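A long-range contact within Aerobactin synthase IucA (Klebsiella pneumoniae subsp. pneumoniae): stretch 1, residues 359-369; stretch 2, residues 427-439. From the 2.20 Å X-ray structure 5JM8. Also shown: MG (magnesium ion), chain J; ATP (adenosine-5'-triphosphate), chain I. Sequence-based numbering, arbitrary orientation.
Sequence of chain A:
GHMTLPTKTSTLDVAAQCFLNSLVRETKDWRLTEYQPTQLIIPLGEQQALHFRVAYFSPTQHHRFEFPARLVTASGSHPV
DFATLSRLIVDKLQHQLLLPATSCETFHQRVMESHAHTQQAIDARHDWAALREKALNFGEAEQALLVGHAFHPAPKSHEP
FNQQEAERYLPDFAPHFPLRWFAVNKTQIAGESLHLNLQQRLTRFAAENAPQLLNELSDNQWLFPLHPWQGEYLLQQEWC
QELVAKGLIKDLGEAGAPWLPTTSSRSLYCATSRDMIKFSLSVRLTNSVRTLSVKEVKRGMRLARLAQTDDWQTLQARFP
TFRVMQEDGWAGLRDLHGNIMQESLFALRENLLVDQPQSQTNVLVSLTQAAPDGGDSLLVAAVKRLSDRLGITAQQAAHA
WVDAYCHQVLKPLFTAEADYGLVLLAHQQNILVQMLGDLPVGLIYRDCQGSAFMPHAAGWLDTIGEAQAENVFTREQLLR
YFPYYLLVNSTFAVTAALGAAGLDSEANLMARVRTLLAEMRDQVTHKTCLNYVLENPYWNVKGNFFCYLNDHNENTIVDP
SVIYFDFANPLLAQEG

Stretch 1, residues 359-369: SQTNVLVSLTQ
Stretch 2 (427-439) HQQNILVQMLGDL

Two strands run antiparallel, Thr361 to Val363 lying in the first and Ile431 to Met435 forming the second, their N-to-C directions 159° apart and their axes 4.4 Å apart at closest approach. The register is fixed by Asn362 opposite Val433, a hydrogen-bonded pair: Val433 N donates to Asn362 O at 2.8 Å and Asn362 N to Val433 O at 3.3 Å. On either side of it lie two non-hydrogen-bonded pairs, Thr361 with Gln434 and Val363 with Leu432, each with CA atoms 4.3 Å apart. Asn362 and Val433 have extended phi/psi, -123/143 and -92/106. The two stretches bury 825 Å² between them, both sides summed, and Gln360, Gln428 and Met435 have the largest covered areas.

Gln360 anchors one end. Its backbone (phi/psi -86/60) accepts from Met435 N at Gln360 O, 2.8 Å away, while a water bridges Gln360 N and Met435 O, 2.9 Å from each. With chi1 and chi2 both t and chi3 13°, the side chain extends to the turn beyond the second strand. There its amide is used twice by one residue: Asp438 N donates to Gln360 OE1 at 2.9 Å, and Gln360 NE2 donates to Asp438 OD1 at 2.9 Å, with angles of 148° and 153°. Asp438 has phi/psi 68/19 and chi1 m; its CA-to-CB bond points away overall, yet the carboxylate comes back to the amide.

Met435 (chi m, t, m) lies on the same sheet face as Gln360, Asn362 and Val433. Its CE atom is 3.2 Å from Asn362 OD1 and 4.0 Å from Leu367 CD1, so the thioether spans from the strand to the short helix that carries Leu367.

Gln428 packs at the other end, in the loop before the second strand (phi/psi -70/-14; chi1 and chi2 t, chi3 166°). Its side chain starts sideways but its end approaches the helix, with Gln428 CG 3.6 Å from Leu364 CG and 3.9 Å from Val365 CB. The backbone also holds this junction: Leu364 N donates to Ile431 O at 2.9 Å, and Val365 N makes a weak bond to Gln428 O at 2.9 Å, bent to 123°. Gln428 OE1 and Thr368 OG1 are modelled 2.0 Å apart, a clash that supports no interaction.

On the face of Thr361 and Gln434, Val363 (chi1 p) meets Leu432 (m, t), with Val363 CB 3.7 Å from Leu432 CD2. Leu364 (t, p) adds apolar packing, its CB 4.1 Å from Ile431 CG2.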

# COMPACT_ATOMS: atom_id res chain seq x y z
N SER A 359 -3.42 4.34 10.79
CA SER A 359 -4.38 5.28 11.35
C SER A 359 -3.64 6.34 12.14
O SER A 359 -2.52 6.12 12.60
CB SER A 359 -5.39 4.57 12.26
OG SER A 359 -4.75 4.04 13.41
N GLN A 360 -4.26 7.51 12.28
CA GLN A 360 -3.68 8.59 13.07
C GLN A 360 -4.05 8.42 14.54
O GLN A 360 -4.69 9.27 15.15
CB GLN A 360 -4.14 9.95 12.55
CG GLN A 360 -3.34 11.11 13.10
CD GLN A 360 -3.87 12.45 12.63
OE1 GLN A 360 -4.98 12.54 12.10
NE2 GLN A 360 -3.08 13.50 12.84
N THR A 361 -3.65 7.28 15.10
CA THR A 361 -3.78 7.03 16.52
C THR A 361 -2.43 7.28 17.18
O THR A 361 -1.48 6.54 16.93
CB THR A 361 -4.25 5.59 16.79
OG1 THR A 361 -5.46 5.34 16.05
CG2 THR A 361 -4.51 5.36 18.28
N ASN A 362 -2.35 8.34 17.98
CA ASN A 362 -1.09 8.72 18.62
C ASN A 362 -1.21 8.78 20.14
O ASN A 362 -2.23 9.20 20.67
CB ASN A 362 -0.62 10.09 18.11
CG ASN A 362 -0.55 10.18 16.59
OD1 ASN A 362 -0.69 11.26 16.02
ND2 ASN A 362 -0.32 9.05 15.94
N VAL A 363 -0.15 8.38 20.83
CA VAL A 363 -0.08 8.56 22.27
C VAL A 363 0.04 10.06 22.55
O VAL A 363 0.83 10.76 21.91
CB VAL A 363 1.09 7.78 22.90
CG1 VAL A 363 2.43 8.31 22.40
CG2 VAL A 363 1.00 7.84 24.42
N LEU A 364 -0.75 10.54 23.50
CA LEU A 364 -0.88 11.98 23.74
C LEU A 364 0.44 12.63 24.13
O LEU A 364 0.72 13.77 23.73
CB LEU A 364 -1.93 12.21 24.83
CG LEU A 364 -2.22 13.66 25.25
CD1 LEU A 364 -2.76 14.46 24.08
CD2 LEU A 364 -3.19 13.69 26.42
N VAL A 365 1.26 11.92 24.90
CA VAL A 365 2.47 12.49 25.49
C VAL A 365 3.48 12.94 24.43
O VAL A 365 4.25 13.87 24.66
CB VAL A 365 3.15 11.47 26.43
CG1 VAL A 365 3.65 10.26 25.66
CG2 VAL A 365 4.29 12.13 27.19
N SER A 366 3.46 12.29 23.28
CA SER A 366 4.38 12.64 22.20
C SER A 366 3.94 13.92 21.50
O SER A 366 4.76 14.66 20.95
CB SER A 366 4.48 11.49 21.19
OG SER A 366 4.93 10.31 21.82
N LEU A 367 2.64 14.20 21.54
CA LEU A 367 2.08 15.35 20.84
C LEU A 367 2.32 16.62 21.64
O LEU A 367 2.73 17.64 21.10
CB LEU A 367 0.58 15.16 20.60
CG LEU A 367 0.18 13.95 19.75
CD1 LEU A 367 -1.32 13.76 19.78
CD2 LEU A 367 0.67 14.12 18.32
N THR A 368 2.04 16.54 22.94
CA THR A 368 2.19 17.69 23.83
C THR A 368 3.65 18.07 24.05
O THR A 368 3.95 19.24 24.29
CB THR A 368 1.58 17.40 25.19
OG1 THR A 368 2.28 16.31 25.80
CG2 THR A 368 0.11 17.04 25.06
N GLN A 369 4.53 17.08 23.98
CA GLN A 369 5.97 17.26 24.23
C GLN A 369 6.52 18.50 23.54
O GLN A 369 6.32 18.71 22.34
CB GLN A 369 6.75 16.03 23.76
CG GLN A 369 8.28 16.25 23.62
CD GLN A 369 9.00 15.05 23.02
OE1 GLN A 369 10.01 14.60 23.54
NE2 GLN A 369 8.49 14.55 21.90
N HIS A 427 -2.81 8.19 32.17
CA HIS A 427 -1.65 9.04 31.93
C HIS A 427 -1.79 9.76 30.61
O HIS A 427 -2.69 9.49 29.82
CB HIS A 427 -0.34 8.23 31.89
CG HIS A 427 0.06 7.63 33.20
ND1 HIS A 427 -0.24 6.34 33.55
CD2 HIS A 427 0.76 8.15 34.24
CE1 HIS A 427 0.25 6.08 34.75
NE2 HIS A 427 0.87 7.16 35.18
N GLN A 428 -0.86 10.67 30.36
CA GLN A 428 -0.66 11.21 29.03
C GLN A 428 -0.05 10.14 28.13
O GLN A 428 -0.01 10.28 26.90
CB GLN A 428 0.26 12.41 29.11
CG GLN A 428 0.12 13.37 27.98
CD GLN A 428 1.05 14.55 28.11
OE1 GLN A 428 1.25 15.29 27.16
NE2 GLN A 428 1.62 14.74 29.30
N GLN A 429 0.44 9.07 28.75
CA GLN A 429 1.06 7.96 28.04
C GLN A 429 0.11 6.76 27.91
O GLN A 429 0.34 5.87 27.09
CB GLN A 429 2.35 7.54 28.76
CG GLN A 429 3.18 6.49 28.03
CD GLN A 429 2.96 5.07 28.54
OE1 GLN A 429 2.31 4.86 29.56
NE2 GLN A 429 3.53 4.11 27.84
N ASN A 430 -0.96 6.75 28.70
CA ASN A 430 -1.99 5.71 28.60
C ASN A 430 -3.12 6.13 27.67
O ASN A 430 -4.00 5.33 27.37
CB ASN A 430 -2.55 5.38 29.98
CG ASN A 430 -1.55 4.69 30.87
OD1 ASN A 430 -0.50 4.23 30.41
ND2 ASN A 430 -1.86 4.62 32.16
N ILE A 431 -3.09 7.38 27.24
CA ILE A 431 -4.11 7.92 26.35
C ILE A 431 -3.66 7.89 24.89
O ILE A 431 -2.75 8.62 24.50
CB ILE A 431 -4.47 9.37 26.73
CG1 ILE A 431 -5.21 9.38 28.07
CG2 ILE A 431 -5.34 10.01 25.66
CD1 ILE A 431 -5.28 10.75 28.72
N LEU A 432 -4.32 7.06 24.09
CA LEU A 432 -4.14 7.07 22.65
C LEU A 432 -5.29 7.85 22.02
O LEU A 432 -6.46 7.48 22.15
CB LEU A 432 -4.07 5.65 22.09
CG LEU A 432 -3.03 4.73 22.73
CD1 LEU A 432 -3.15 3.31 22.20
CD2 LEU A 432 -1.63 5.27 22.51
N VAL A 433 -4.95 8.95 21.35
CA VAL A 433 -5.95 9.81 20.73
C VAL A 433 -6.17 9.38 19.29
O VAL A 433 -5.33 9.62 18.43
CB VAL A 433 -5.53 11.29 20.78
CG1 VAL A 433 -6.57 12.18 20.10
CG2 VAL A 433 -5.33 11.74 22.22
N GLN A 434 -7.31 8.74 19.05
CA GLN A 434 -7.67 8.31 17.71
C GLN A 434 -8.12 9.52 16.91
O GLN A 434 -9.20 10.06 17.15
CB GLN A 434 -8.78 7.27 17.76
CG GLN A 434 -9.12 6.65 16.41
CD GLN A 434 -10.38 5.79 16.45
OE1 GLN A 434 -11.23 5.96 17.33
NE2 GLN A 434 -10.49 4.87 15.50
N MET A 435 -7.29 9.94 15.96
CA MET A 435 -7.60 11.10 15.13
C MET A 435 -7.96 10.71 13.71
O MET A 435 -7.58 9.64 13.23
CB MET A 435 -6.42 12.07 15.10
CG MET A 435 -6.23 12.87 16.37
SD MET A 435 -4.78 13.93 16.25
CE MET A 435 -3.48 12.75 16.58
N LEU A 436 -8.69 11.59 13.05
CA LEU A 436 -9.04 11.44 11.64
C LEU A 436 -9.04 12.83 11.02
O LEU A 436 -9.94 13.62 11.25
CB LEU A 436 -10.41 10.76 11.47
CG LEU A 436 -10.93 10.61 10.04
CD1 LEU A 436 -9.98 9.79 9.18
CD2 LEU A 436 -12.32 9.98 10.03
N GLY A 437 -8.01 13.11 10.23
CA GLY A 437 -7.81 14.45 9.70
C GLY A 437 -7.41 15.42 10.79
O GLY A 437 -7.87 16.56 10.80
N ASP A 438 -6.56 14.95 11.70
CA ASP A 438 -5.99 15.78 12.77
C ASP A 438 -7.01 16.24 13.81
O ASP A 438 -6.75 17.19 14.56
CB ASP A 438 -5.28 16.99 12.16
CG ASP A 438 -4.21 16.60 11.16
OD1 ASP A 438 -3.15 16.10 11.58
OD2 ASP A 438 -4.44 16.78 9.94
N LEU A 439 -8.16 15.57 13.87
CA LEU A 439 -9.19 15.86 14.87
C LEU A 439 -9.47 14.61 15.70
O LEU A 439 -9.64 13.53 15.14
CB LEU A 439 -10.48 16.35 14.20
CG LEU A 439 -11.62 16.74 15.14
CD1 LEU A 439 -11.34 18.09 15.79
CD2 LEU A 439 -12.95 16.76 14.41
MG MG J . 1.21 3.37 30.92
PG ATP I . 2.52 0.37 29.27
O1G ATP I . 3.26 -0.34 28.16
O2G ATP I . 1.69 1.54 28.79
O3G ATP I . 1.78 -0.56 30.19
PB ATP I . 3.85 1.10 31.75
O1B ATP I . 5.33 1.05 32.06
O2B ATP I . 2.92 0.08 32.39
O3B ATP I . 3.69 1.09 30.14
PA ATP I . 3.55 3.39 33.44
O1A ATP I . 3.79 2.39 34.55
O2A ATP I . 2.43 4.39 33.57
O3A ATP I . 3.31 2.58 32.07
O5' ATP I . 4.90 4.21 33.13
C5' ATP I . 4.85 5.18 32.09
C4' ATP I . 6.20 5.33 31.39
O4' ATP I . 6.08 6.36 30.41
C3' ATP I . 7.33 5.72 32.34
O3' ATP I . 8.45 4.84 32.14
C2' ATP I . 7.68 7.15 31.98
O2' ATP I . 9.09 7.36 31.95
C1' ATP I . 7.08 7.36 30.60
N9 ATP I . 6.46 8.70 30.47
C8 ATP I . 6.84 9.61 29.56
N7 ATP I . 6.09 10.74 29.67
C5 ATP I . 5.22 10.54 30.68
C6 ATP I . 4.15 11.33 31.32
N6 ATP I . 3.88 12.58 30.87
N1 ATP I . 3.47 10.77 32.34
C2 ATP I . 3.75 9.52 32.78
N3 ATP I . 4.71 8.75 32.24
C4 ATP I . 5.47 9.20 31.20
O HOH W 1 -6.86 7.94 11.03